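Local coordinates for hyperosmolarity resistance protein Emb (Staphylococcus epidermidis, PDB 6GV5), which mediates adherence of the bacterium to surface-immobilised fibronectin, as part of a giant extracellular matrix binding protein, at residues A8-D11 against A12-I16; N35-S39 against R40-A44; F52-G55 against K56-L60; V64-A67 against S68-Q72; A90-K93 against G94-I97. All blocks are in the same frame, centred on the assembly; numbering follows the deposited sequence.

Interaction 1 of 5, residues A8-D11 against A12-I16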
loop_
_atom_site.group_PDB
_atom_site.type_symbol
_atom_site.label_atom_id
_atom_site.label_comp_id
_atom_site.label_asym_id
_atom_site.label_seq_id
_atom_site.Cartn_x
_atom_site.Cartn_y
_atom_site.Cartn_z
ATOM N N ALA A 8 -10.232 -9.459 -20.912
ATOM C CA ALA A 8 -10.364 -8.563 -19.768
ATOM C C ALA A 8 -9.338 -8.897 -18.689
ATOM O O ALA A 8 -8.783 -7.993 -18.053
ATOM C CB ALA A 8 -11.782 -8.640 -19.203
ATOM N N LYS A 9 -9.083 -10.188 -18.464
ATOM C CA LYS A 9 -8.062 -10.580 -17.495
ATOM C C LYS A 9 -6.688 -10.091 -17.930
ATOM O O LYS A 9 -5.931 -9.535 -17.128
ATOM C CB LYS A 9 -8.066 -12.098 -17.316
ATOM C CG LYS A 9 -9.305 -12.634 -16.620
ATOM C CD LYS A 9 -9.290 -14.158 -16.509
ATOM C CE LYS A 9 -10.509 -14.655 -15.746
ATOM N NZ LYS A 9 -10.583 -16.144 -15.693
ATOM N N THR A 10 -6.345 -10.297 -19.203
ATOM C CA THR A 10 -5.051 -9.852 -19.708
ATOM C C THR A 10 -4.881 -8.351 -19.517
ATOM O O THR A 10 -3.840 -7.888 -19.035
ATOM C CB THR A 10 -4.913 -10.230 -21.185
ATOM O OG1 THR A 10 -4.911 -11.659 -21.311
ATOM C CG2 THR A 10 -3.631 -9.666 -21.765
ATOM N N ASP A 11 -5.907 -7.573 -19.873
ATOM C CA ASP A 11 -5.836 -6.126 -19.721
ATOM C C ASP A 11 -5.629 -5.738 -18.264
ATOM O O ASP A 11 -4.806 -4.872 -17.952
ATOM C CB ASP A 11 -7.115 -5.482 -20.261
ATOM C CG ASP A 11 -7.201 -4.005 -19.934
ATOM O OD1 ASP A 11 -6.480 -3.213 -20.578
ATOM O OD2 ASP A 11 -7.980 -3.635 -19.027
ATOM N N ALA A 12 -6.378 -6.367 -17.356
ATOM C CA ALA A 12 -6.272 -6.023 -15.943
ATOM C C ALA A 12 -4.885 -6.340 -15.401
ATOM O O ALA A 12 -4.310 -5.548 -14.646
ATOM C CB ALA A 12 -7.337 -6.764 -15.140
ATOM N N LYS A 13 -4.329 -7.496 -15.775
ATOM C CA LYS A 13 -3.004 -7.852 -15.281
ATOM C C LYS A 13 -1.942 -6.909 -15.831
ATOM O O LYS A 13 -0.986 -6.560 -15.127
ATOM C CB LYS A 13 -2.688 -9.300 -15.647
ATOM C CG LYS A 13 -3.537 -10.316 -14.911
ATOM C CD LYS A 13 -3.136 -11.738 -15.271
ATOM C CE LYS A 13 -3.589 -12.110 -16.679
ATOM N NZ LYS A 13 -3.150 -13.487 -17.050
ATOM N N GLN A 14 -2.100 -6.474 -17.082
ATOM C CA GLN A 14 -1.174 -5.503 -17.649
ATOM C C GLN A 14 -1.228 -4.180 -16.895
ATOM O O GLN A 14 -0.187 -3.579 -16.609
ATOM C CB GLN A 14 -1.483 -5.298 -19.132
ATOM C CG GLN A 14 -1.132 -6.504 -19.991
ATOM C CD GLN A 14 -1.605 -6.362 -21.426
ATOM O OE1 GLN A 14 -2.428 -5.501 -21.738
ATOM N NE2 GLN A 14 -1.085 -7.208 -22.307
ATOM N N GLN A 15 -2.434 -3.706 -16.564
ATOM C CA GLN A 15 -2.548 -2.485 -15.779
ATOM C C GLN A 15 -1.867 -2.643 -14.426
ATOM O O GLN A 15 -1.151 -1.742 -13.970
ATOM C CB GLN A 15 -4.017 -2.109 -15.582
ATOM C CG GLN A 15 -4.750 -1.746 -16.860
ATOM C CD GLN A 15 -6.089 -1.082 -16.597
ATOM O OE1 GLN A 15 -6.188 -0.165 -15.782
ATOM N NE2 GLN A 15 -7.126 -1.545 -17.285
ATOM N N ILE A 16 -2.081 -3.785 -13.771
ATOM C CA ILE A 16 -1.508 -4.014 -12.447
ATOM C C ILE A 16 0.008 -4.031 -12.525
ATOM O O ILE A 16 0.700 -3.540 -11.621
ATOM C CB ILE A 16 -2.060 -5.324 -11.854
ATOM C CG1 ILE A 16 -3.521 -5.136 -11.439
ATOM C CG2 ILE A 16 -1.221 -5.780 -10.654
ATOM C CD1 ILE A 16 -4.302 -6.430 -11.282
#
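D11 and Q15, one helical turn apart on helix 2-18, are joined by a side-chain hydrogen bond from Q15 NE2 to D11 OD2 of 2.9 Å. The bond is bent, with an N-H...O angle of 143°: OD2 lies in the plane of the Q15 amide, whereas NE2 reaches the syn side of OD2 from 33° out of the carboxylate plane. D11 carries its CG anti to its own backbone N (chi1 171°), which holds the carboxylate out from the helix side, where the Q15 amide, one turn on, can reach it. On another side of the helix T10 and Q14 lie side by side and point the same way; the T10 methyl CG2 touches Q14 NE2 at 3.6 Å, while T10 OG1 bonds back to Q6 O. The K13 chain folds over the K9 carbonyl, its CE 3.5 Å from K9 O, before NZ bonds to N35 OD1. K9 runs extended to the same region, its NZ bonding the carbonyls of N35 and Q37. Beneath these chains A12 faces I34 and V43 of the two neighbouring helices. The amide N-H would offset part of the D11 charge, and the lysines reach neutral oxygens of residues 35-37, two carbonyls and the N35 amide oxygen.

Interaction 2 of 5, residues N35-S39 against R40-A44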
loop_
_atom_site.group_PDB
_atom_site.type_symbol
_atom_site.label_atom_id
_atom_site.label_comp_id
_atom_site.label_asym_id
_atom_site.label_seq_id
_atom_site.Cartn_x
_atom_site.Cartn_y
_atom_site.Cartn_z
ATOM N N ASN A 35 -6.987 -13.950 -12.449
ATOM C CA ASN A 35 -7.078 -15.147 -13.279
ATOM C C ASN A 35 -8.203 -16.070 -12.834
ATOM O O ASN A 35 -8.728 -16.840 -13.647
ATOM C CB ASN A 35 -5.752 -15.908 -13.254
ATOM C CG ASN A 35 -4.679 -15.240 -14.081
ATOM O OD1 ASN A 35 -4.969 -14.534 -15.047
ATOM N ND2 ASN A 35 -3.426 -15.464 -13.711
ATOM N N GLN A 36 -8.585 -16.017 -11.560
ATOM C CA GLN A 36 -9.593 -16.919 -11.017
ATOM C C GLN A 36 -11.018 -16.399 -11.173
ATOM O O GLN A 36 -11.960 -17.100 -10.784
ATOM C CB GLN A 36 -9.315 -17.193 -9.533
ATOM N N GLN A 37 -11.205 -15.204 -11.729
ATOM C CA GLN A 37 -12.539 -14.638 -11.864
ATOM C C GLN A 37 -13.278 -15.274 -13.040
ATOM O O GLN A 37 -12.682 -15.625 -14.063
ATOM C CB GLN A 37 -12.467 -13.123 -12.051
ATOM C CG GLN A 37 -11.743 -12.399 -10.930
ATOM C CD GLN A 37 -12.320 -12.707 -9.565
ATOM O OE1 GLN A 37 -13.516 -12.546 -9.332
ATOM N NE2 GLN A 37 -11.469 -13.166 -8.656
ATOM N N THR A 38 -14.592 -15.405 -12.884
ATOM C CA THR A 38 -15.420 -16.106 -13.854
ATOM C C THR A 38 -16.274 -15.173 -14.698
ATOM O O THR A 38 -16.965 -15.644 -15.607
ATOM C CB THR A 38 -16.326 -17.117 -13.140
ATOM O OG1 THR A 38 -17.244 -16.422 -12.287
ATOM C CG2 THR A 38 -15.495 -18.081 -12.305
ATOM N N SER A 39 -16.252 -13.873 -14.429
ATOM C CA SER A 39 -17.025 -12.919 -15.206
ATOM C C SER A 39 -16.234 -11.630 -15.358
ATOM O O SER A 39 -15.380 -11.306 -14.527
ATOM C CB SER A 39 -18.372 -12.607 -14.551
ATOM O OG SER A 39 -18.188 -11.832 -13.379
ATOM N N ARG A 40 -16.537 -10.886 -16.421
ATOM C CA ARG A 40 -15.882 -9.600 -16.631
ATOM C C ARG A 40 -16.256 -8.605 -15.540
ATOM O O ARG A 40 -15.426 -7.787 -15.129
ATOM C CB ARG A 40 -16.239 -9.051 -18.010
ATOM C CG ARG A 40 -15.495 -9.731 -19.147
ATOM C CD ARG A 40 -15.952 -9.193 -20.487
ATOM N NE ARG A 40 -17.297 -9.661 -20.816
ATOM C CZ ARG A 40 -18.089 -9.083 -21.710
ATOM N NH1 ARG A 40 -17.681 -8.008 -22.370
ATOM N NH2 ARG A 40 -19.294 -9.587 -21.942
ATOM N N ALA A 41 -17.500 -8.648 -15.063
ATOM C CA ALA A 41 -17.883 -7.770 -13.966
ATOM C C ALA A 41 -16.993 -7.999 -12.751
ATOM O O ALA A 41 -16.540 -7.040 -12.113
ATOM C CB ALA A 41 -19.355 -7.989 -13.608
ATOM N N ASN A 42 -16.711 -9.263 -12.428
ATOM C CA ASN A 42 -15.877 -9.564 -11.270
ATOM C C ASN A 42 -14.429 -9.165 -11.514
ATOM O O ASN A 42 -13.732 -8.736 -10.585
ATOM C CB ASN A 42 -15.965 -11.051 -10.925
ATOM C CG ASN A 42 -17.232 -11.400 -10.172
ATOM O OD1 ASN A 42 -17.875 -10.536 -9.576
ATOM N ND2 ASN A 42 -17.595 -12.679 -10.187
ATOM N N VAL A 43 -13.948 -9.311 -12.752
ATOM C CA VAL A 43 -12.604 -8.845 -13.077
ATOM C C VAL A 43 -12.504 -7.345 -12.847
ATOM O O VAL A 43 -11.517 -6.852 -12.288
ATOM C CB VAL A 43 -12.233 -9.209 -14.527
ATOM C CG1 VAL A 43 -10.926 -8.532 -14.933
ATOM C CG2 VAL A 43 -12.123 -10.722 -14.676
ATOM N N ALA A 44 -13.528 -6.597 -13.259
ATOM C CA ALA A 44 -13.502 -5.147 -13.085
ATOM C C ALA A 44 -13.532 -4.768 -11.611
ATOM O O ALA A 44 -12.874 -3.805 -11.203
ATOM C CB ALA A 44 -14.680 -4.508 -13.823
#
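An N-cap opens helix 40-65: S39, the last residue of the loop that follows helix 24-35, accepts the backbone N-H of N42 on its hydroxyl, with 3.1 Å between N42 N and S39 OG and an N-H...O angle of 156°. OG sits between its own backbone N and carbonyl carbon (chi1 71°), the position from which it can reach over the first turn. The S39 carbonyl then takes the first regular helical bond, from V43 N to S39 O at 3.0 Å. Two residues earlier, Q37 leans on the same turn. Its chain bends at chi2, which sets OE1 against N42 CB at 3.3 Å; the two side chains cross at about a right angle, their amide planes 79° apart. The polar ends part company here, Q37 NE2 bonding back to I33 O and N42 OD1 forward to K45 NZ. Nearer the backbone, Q37 CB packs on the V43 methyl CG2 at 3.6 Å, and that methyl also touches S39 O. The loop is thus held to the helix it starts by both a cap and an apolar contact. V43 turns inward to L5 and K9 of helix 2-18, and R40 rests on K4 and A8 of that helix.

Interaction 3 of 5, residues F52-G55 against K56-L60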
loop_
_atom_site.group_PDB
_atom_site.type_symbol
_atom_site.label_atom_id
_atom_site.label_comp_id
_atom_site.label_asym_id
_atom_site.label_seq_id
_atom_site.Cartn_x
_atom_site.Cartn_y
_atom_site.Cartn_z
ATOM N N PHE A 52 -7.293 0.833 -6.039
ATOM C CA PHE A 52 -7.410 1.520 -4.758
ATOM C C PHE A 52 -6.271 1.118 -3.833
ATOM O O PHE A 52 -5.635 1.971 -3.198
ATOM C CB PHE A 52 -8.761 1.214 -4.118
ATOM C CG PHE A 52 -8.936 1.840 -2.762
ATOM C CD1 PHE A 52 -9.087 3.209 -2.634
ATOM C CD2 PHE A 52 -8.946 1.060 -1.622
ATOM C CE1 PHE A 52 -9.244 3.789 -1.387
ATOM C CE2 PHE A 52 -9.106 1.634 -0.375
ATOM C CZ PHE A 52 -9.257 2.997 -0.259
ATOM N N LEU A 53 -5.993 -0.184 -3.757
ATOM C CA LEU A 53 -4.866 -0.659 -2.966
ATOM C C LEU A 53 -3.564 -0.028 -3.441
ATOM O O LEU A 53 -2.707 0.340 -2.627
ATOM C CB LEU A 53 -4.788 -2.182 -3.045
ATOM C CG LEU A 53 -3.700 -2.844 -2.202
ATOM C CD1 LEU A 53 -3.997 -2.702 -0.722
ATOM C CD2 LEU A 53 -3.560 -4.308 -2.591
ATOM N N ASN A 54 -3.405 0.128 -4.756
ATOM C CA ASN A 54 -2.198 0.751 -5.274
ATOM C C ASN A 54 -2.047 2.175 -4.762
ATOM O O ASN A 54 -0.948 2.591 -4.390
ATOM C CB ASN A 54 -2.204 0.733 -6.803
ATOM C CG ASN A 54 -0.967 1.365 -7.382
ATOM O OD1 ASN A 54 0.148 0.889 -7.158
ATOM N ND2 ASN A 54 -1.148 2.454 -8.114
ATOM N N GLY A 55 -3.137 2.944 -4.737
ATOM C CA GLY A 55 -3.051 4.299 -4.219
ATOM C C GLY A 55 -2.680 4.335 -2.751
ATOM O O GLY A 55 -1.914 5.203 -2.311
ATOM N N LYS A 56 -3.207 3.388 -1.973
ATOM C CA LYS A 56 -2.899 3.362 -0.551
ATOM C C LYS A 56 -1.449 2.960 -0.332
ATOM O O LYS A 56 -0.778 3.485 0.568
ATOM C CB LYS A 56 -3.831 2.401 0.175
ATOM C CG LYS A 56 -5.269 2.904 0.262
ATOM C CD LYS A 56 -5.348 4.148 1.131
ATOM C CE LYS A 56 -6.770 4.682 1.233
ATOM N NZ LYS A 56 -6.813 5.967 1.988
ATOM N N MET A 57 -0.947 2.035 -1.153
ATOM C CA MET A 57 0.448 1.638 -1.040
ATOM C C MET A 57 1.378 2.778 -1.442
ATOM O O MET A 57 2.456 2.940 -0.864
ATOM C CB MET A 57 0.724 0.397 -1.882
ATOM C CG MET A 57 0.191 -0.873 -1.257
ATOM S SD MET A 57 0.882 -1.204 0.375
ATOM C CE MET A 57 2.601 -1.413 -0.066
ATOM N N GLU A 58 0.990 3.575 -2.449
ATOM C CA GLU A 58 1.733 4.792 -2.756
ATOM C C GLU A 58 1.786 5.704 -1.537
ATOM O O GLU A 58 2.847 6.245 -1.199
ATOM C CB GLU A 58 1.097 5.523 -3.942
ATOM C CG GLU A 58 1.304 4.844 -5.278
ATOM C CD GLU A 58 0.666 5.609 -6.423
ATOM O OE1 GLU A 58 -0.196 6.473 -6.152
ATOM O OE2 GLU A 58 1.030 5.350 -7.590
ATOM N N GLU A 59 0.633 5.911 -0.883
ATOM C CA GLU A 59 0.594 6.746 0.311
ATOM C C GLU A 59 1.481 6.178 1.410
ATOM O O GLU A 59 2.190 6.929 2.100
ATOM C CB GLU A 59 -0.835 6.852 0.833
ATOM C CG GLU A 59 -1.818 7.597 -0.041
ATOM C CD GLU A 59 -3.168 7.722 0.640
ATOM O OE1 GLU A 59 -3.182 7.939 1.871
ATOM O OE2 GLU A 59 -4.205 7.587 -0.044
ATOM N N LEU A 60 1.430 4.866 1.609
ATOM C CA LEU A 60 2.250 4.246 2.641
ATOM C C LEU A 60 3.732 4.386 2.322
ATOM O O LEU A 60 4.535 4.704 3.210
ATOM C CB LEU A 60 1.871 2.779 2.796
ATOM C CG LEU A 60 2.694 2.020 3.847
ATOM C CD1 LEU A 60 2.461 2.521 5.257
ATOM C CD2 LEU A 60 2.377 0.533 3.737
HETATM O O HOH W 1 1.274 3.415 -9.416
HETATM O O HOH W 2 -2.087 7.783 -3.595
#
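N54 and E58 are bridged by a water that accepts from N54 ND2 at 2.9 Å and donates to E58 OE2 at 2.7 Å. N54 ND2 and E58 OE2 themselves are 3.7 Å apart; the amide and carboxylate planes stand at 59° to each other. The strongest partner of N54 is outside the turn: OD1 accepts from the backbone N of L22 in the loop after helix 2-18. A second water donates to G55 O at 2.9 Å and, weakly, to E58 OE1, so the G55 carbonyl accepts both from this water and from E59 N. The backbone bonds, such as that from M57 N to L53 O, are those of an uninterrupted alpha helix. These residues belong to the middle of helix 40-65, a single long helix that spans the junction of the GA-module and FIVAR sequence ranges. On another side of the helix the aliphatic chain of K56 meets the F52 ring. K56 CG lies over one face, offset toward the rim, in a CH-pi contact 4.2 Å from the ring centroid and 20° off the normal. The bend at chi2 (-66°) carries K56 CE past the ring edge at F52 CZ, 3.4 Å away, before NZ bonds to N112 OD1 of helix 108-123; the salt bridge from K56 NZ to E59 OE2 is long, at 3.7 Å. L53 CG and M57 CG are 4.5 Å apart; L53 also touches L30, and M57 touches I111.

Interaction 4 of 5, residues V64-A67 against S68-Q72; sequences VAKA and SLVRQ
A67 O accepts the backbone N-H of R71 at 2.9 Å, and the arginine side chain that follows turns back along the helix over the same residue. R71 CG lies 3.3 Å from A67 O; the chain then runs extended from CG to NE, and the last torsion (chi4 96°) turns the guanidinium so that NH1 and NH2 come beside the A67 methyl, with NH1 3.6 Å from A67 CB. The contact is van der Waals: the charge itself goes to E88 of helix 81-99, whose OE2 forms a salt bridge with R71 NE. One residue earlier, K66 O accepts from V70 N at 3.0 Å. The K66 side chain leaves with CG between its own backbone N and carbonyl carbon (chi1 70°) and lies across V70, its CE 3.7 Å from the methyl CG2. K66 NZ continues to a salt bridge with E122 OE2 of helix 108-123. V70 and A67 both pack on Y87, joining this turn to helix 81-99. K66 is the first residue to leave helix 40-65 and occupies the N-cap position of the short helix 67-73, at the junction between two successive helices of the FIVAR range.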
loop_
_atom_site.group_PDB
_atom_site.type_symbol
_atom_site.label_atom_id
_atom_site.label_comp_id
_atom_site.label_asym_id
_atom_site.label_seq_id
_atom_site.Cartn_x
_atom_site.Cartn_y
_atom_site.Cartn_z
ATOM N N VAL A 64 6.520 6.239 4.738
ATOM C CA VAL A 64 7.709 5.563 5.247
ATOM C C VAL A 64 8.972 6.223 4.705
ATOM O O VAL A 64 9.922 6.469 5.448
ATOM C CB VAL A 64 7.647 4.065 4.894
ATOM C CG1 VAL A 64 8.965 3.379 5.205
ATOM C CG2 VAL A 64 6.504 3.409 5.637
ATOM N N ALA A 65 8.984 6.546 3.413
ATOM C CA ALA A 65 10.202 7.049 2.794
ATOM C C ALA A 65 10.599 8.419 3.314
ATOM O O ALA A 65 11.778 8.774 3.236
ATOM C CB ALA A 65 10.043 7.115 1.276
ATOM N N LYS A 66 9.648 9.203 3.826
ATOM C CA LYS A 66 9.957 10.539 4.310
ATOM C C LYS A 66 10.496 10.550 5.742
ATOM O O LYS A 66 10.693 11.627 6.296
ATOM C CB LYS A 66 8.708 11.423 4.221
ATOM C CG LYS A 66 7.609 11.062 5.206
ATOM C CD LYS A 66 6.354 11.924 5.030
ATOM C CE LYS A 66 6.616 13.382 5.338
ATOM N NZ LYS A 66 5.348 14.173 5.308
ATOM N N ALA A 67 10.752 9.394 6.361
ATOM C CA ALA A 67 11.031 9.381 7.792
ATOM C C ALA A 67 12.297 10.156 8.144
ATOM O O ALA A 67 12.347 10.824 9.181
ATOM C CB ALA A 67 11.137 7.943 8.291
ATOM N N SER A 68 13.354 10.038 7.332
ATOM C CA SER A 68 14.580 10.776 7.649
ATOM C C SER A 68 14.374 12.282 7.530
ATOM O O SER A 68 14.921 13.045 8.334
ATOM C CB SER A 68 15.718 10.306 6.749
ATOM O OG SER A 68 16.149 9.012 7.122
ATOM N N LEU A 69 13.602 12.737 6.534
ATOM C CA LEU A 69 13.244 14.151 6.461
ATOM C C LEU A 69 12.490 14.601 7.708
ATOM O O LEU A 69 12.734 15.690 8.233
ATOM C CB LEU A 69 12.391 14.421 5.223
ATOM C CG LEU A 69 13.080 14.916 3.960
ATOM C CD1 LEU A 69 12.058 15.031 2.837
ATOM C CD2 LEU A 69 13.762 16.234 4.212
ATOM N N VAL A 70 11.559 13.771 8.190
ATOM C CA VAL A 70 10.784 14.098 9.377
ATOM C C VAL A 70 11.702 14.181 10.591
ATOM O O VAL A 70 11.614 15.117 11.391
ATOM C CB VAL A 70 9.667 13.057 9.584
ATOM C CG1 VAL A 70 9.039 13.202 10.971
ATOM C CG2 VAL A 70 8.594 13.174 8.491
ATOM N N ARG A 71 12.597 13.200 10.741
ATOM C CA ARG A 71 13.499 13.219 11.889
ATOM C C ARG A 71 14.351 14.473 11.909
ATOM O O ARG A 71 14.660 15.000 12.982
ATOM C CB ARG A 71 14.401 11.987 11.907
ATOM C CG ARG A 71 13.678 10.676 12.159
ATOM C CD ARG A 71 14.639 9.490 12.312
ATOM N NE ARG A 71 13.892 8.243 12.217
ATOM C CZ ARG A 71 13.751 7.523 11.116
ATOM N NH1 ARG A 71 14.358 7.880 9.991
ATOM N NH2 ARG A 71 12.987 6.438 11.143
ATOM N N GLN A 72 14.735 14.975 10.727
ATOM C CA GLN A 72 15.639 16.116 10.654
ATOM C C GLN A 72 14.900 17.435 10.821
ATOM O O GLN A 72 15.430 18.366 11.448
ATOM C CB GLN A 72 16.384 16.096 9.315
ATOM C CG GLN A 72 17.609 16.994 9.288
ATOM C CD GLN A 72 18.687 16.512 10.233
ATOM O OE1 GLN A 72 18.928 15.303 10.375
ATOM N NE2 GLN A 72 19.335 17.451 10.900
#

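Interaction 5 of 5, residues A90-K93 against G94-I97; sequences AIAK and GQEI
I91 and Q95 cross at a slant on one side of helix 81-99, the methyl branch of the isoleucine against the amide of the glutamine. I91 CG2 stands 3.7 Å from Q95 NE2 and slightly farther from CD, so the contact is between a methyl and an amide and not a polar bond. Q95 places its CG anti to its own carbonyl carbon (chi1 -71°), which carries the extended chain back over the preceding turn; CG passes 3.4 Å from I91 O and OE1 comes to 3.7 Å from A92 CA. The chain thus lies along the backbone of residues 91 and 92, while Q95 backbone N bonds to I91 O at 2.9 Å. I97 follows the same course on another side, CG1 lying 3.6 Å from K93 O, which also accepts from I97 N in a longer backbone bond of 3.2 Å. E96 differs: its CG is anti to the backbone N (chi1 -174°), and the carboxylate end leads away from residues 90-93. Between these chains G94 has no side chain, and its CA meets L60 and V64 of helix 40-65 closely. A90 and I97 turn toward helix 108-123, where they touch I118 and I111, and K93 reaches E117 of that helix. I91 and Q95 therefore meet by van der Waals contact: the hydrogen bonds across this turn are made by the backbone, and the amide of Q95 adds a polar group laid against an apolar methyl.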
loop_
_atom_site.group_PDB
_atom_site.type_symbol
_atom_site.label_atom_id
_atom_site.label_comp_id
_atom_site.label_asym_id
_atom_site.label_seq_id
_atom_site.Cartn_x
_atom_site.Cartn_y
_atom_site.Cartn_z
ATOM N N ALA A 90 5.573 3.010 14.403
ATOM C CA ALA A 90 4.679 3.104 13.244
ATOM C C ALA A 90 5.447 2.958 11.938
ATOM O O ALA A 90 4.991 2.269 11.014
ATOM C CB ALA A 90 3.915 4.425 13.285
ATOM N N ILE A 91 6.622 3.596 11.833
ATOM C CA ILE A 91 7.426 3.469 10.619
ATOM C C ILE A 91 7.844 2.019 10.405
ATOM O O ILE A 91 7.791 1.503 9.286
ATOM C CB ILE A 91 8.648 4.402 10.696
ATOM C CG1 ILE A 91 8.238 5.861 10.528
ATOM C CG2 ILE A 91 9.720 4.008 9.669
ATOM C CD1 ILE A 91 7.651 6.216 9.171
ATOM N N ALA A 92 8.239 1.331 11.480
ATOM C CA ALA A 92 8.640 -0.065 11.365
ATOM C C ALA A 92 7.500 -0.937 10.862
ATOM O O ALA A 92 7.726 -1.859 10.069
ATOM C CB ALA A 92 9.151 -0.559 12.720
ATOM N N LYS A 93 6.272 -0.677 11.318
ATOM C CA LYS A 93 5.130 -1.440 10.816
ATOM C C LYS A 93 4.947 -1.204 9.321
ATOM O O LYS A 93 4.676 -2.139 8.559
ATOM C CB LYS A 93 3.865 -1.061 11.576
ATOM C CG LYS A 93 3.821 -1.511 13.024
ATOM C CD LYS A 93 2.517 -1.067 13.687
ATOM C CE LYS A 93 2.467 -1.442 15.165
ATOM N NZ LYS A 93 2.350 -2.914 15.370
ATOM N N GLY A 94 5.083 0.043 8.881
ATOM C CA GLY A 94 5.003 0.309 7.455
ATOM C C GLY A 94 6.086 -0.392 6.660
ATOM O O GLY A 94 5.826 -0.910 5.573
ATOM N N GLN A 95 7.317 -0.407 7.181
ATOM C CA GLN A 95 8.410 -1.092 6.505
ATOM C C GLN A 95 8.144 -2.584 6.404
ATOM O O GLN A 95 8.462 -3.215 5.387
ATOM C CB GLN A 95 9.721 -0.840 7.255
ATOM C CG GLN A 95 10.222 0.565 7.131
ATOM C CD GLN A 95 11.353 0.851 8.084
ATOM O OE1 GLN A 95 11.564 0.109 9.047
ATOM N NE2 GLN A 95 12.095 1.923 7.826
ATOM N N GLU A 96 7.564 -3.166 7.451
ATOM C CA GLU A 96 7.216 -4.584 7.430
ATOM C C GLU A 96 6.289 -4.901 6.266
ATOM O O GLU A 96 6.458 -5.918 5.582
ATOM C CB GLU A 96 6.565 -4.977 8.755
ATOM C CG GLU A 96 6.295 -6.469 8.913
ATOM C CD GLU A 96 7.555 -7.264 9.212
ATOM O OE1 GLU A 96 8.594 -6.640 9.528
ATOM O OE2 GLU A 96 7.508 -8.511 9.132
ATOM N N ILE A 97 5.297 -4.042 6.024
ATOM C CA ILE A 97 4.374 -4.269 4.917
ATOM C C ILE A 97 5.100 -4.166 3.582
ATOM O O ILE A 97 4.977 -5.044 2.719
ATOM C CB ILE A 97 3.198 -3.277 4.993
ATOM C CG1 ILE A 97 2.361 -3.556 6.236
ATOM C CG2 ILE A 97 2.355 -3.368 3.734
ATOM C CD1 ILE A 97 1.321 -2.504 6.535
#

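How the interactions relate
Interactions 1 and 2 touch at one end of the elongated chain, their centres 11 Å apart; among the touches A8 O lies 3.8 Å from V43 CG1, which brings the start of helix 40-65 against helix 2-18. Interaction 3 lies in the middle, its centre about 4 Å from the centre of the chain, on the helix that also carries residues 40-44 and 64-65. It meets interaction 5 through L60 CD2 and I97 CG2, 3.9 Å apart. Interaction 5 in turn packs on interaction 4, V64 CG1 lying 3.6 Å from Q95 CG. Interactions 2 and 4 mark the two ends of helix 40-65, their centres about 40 Å apart.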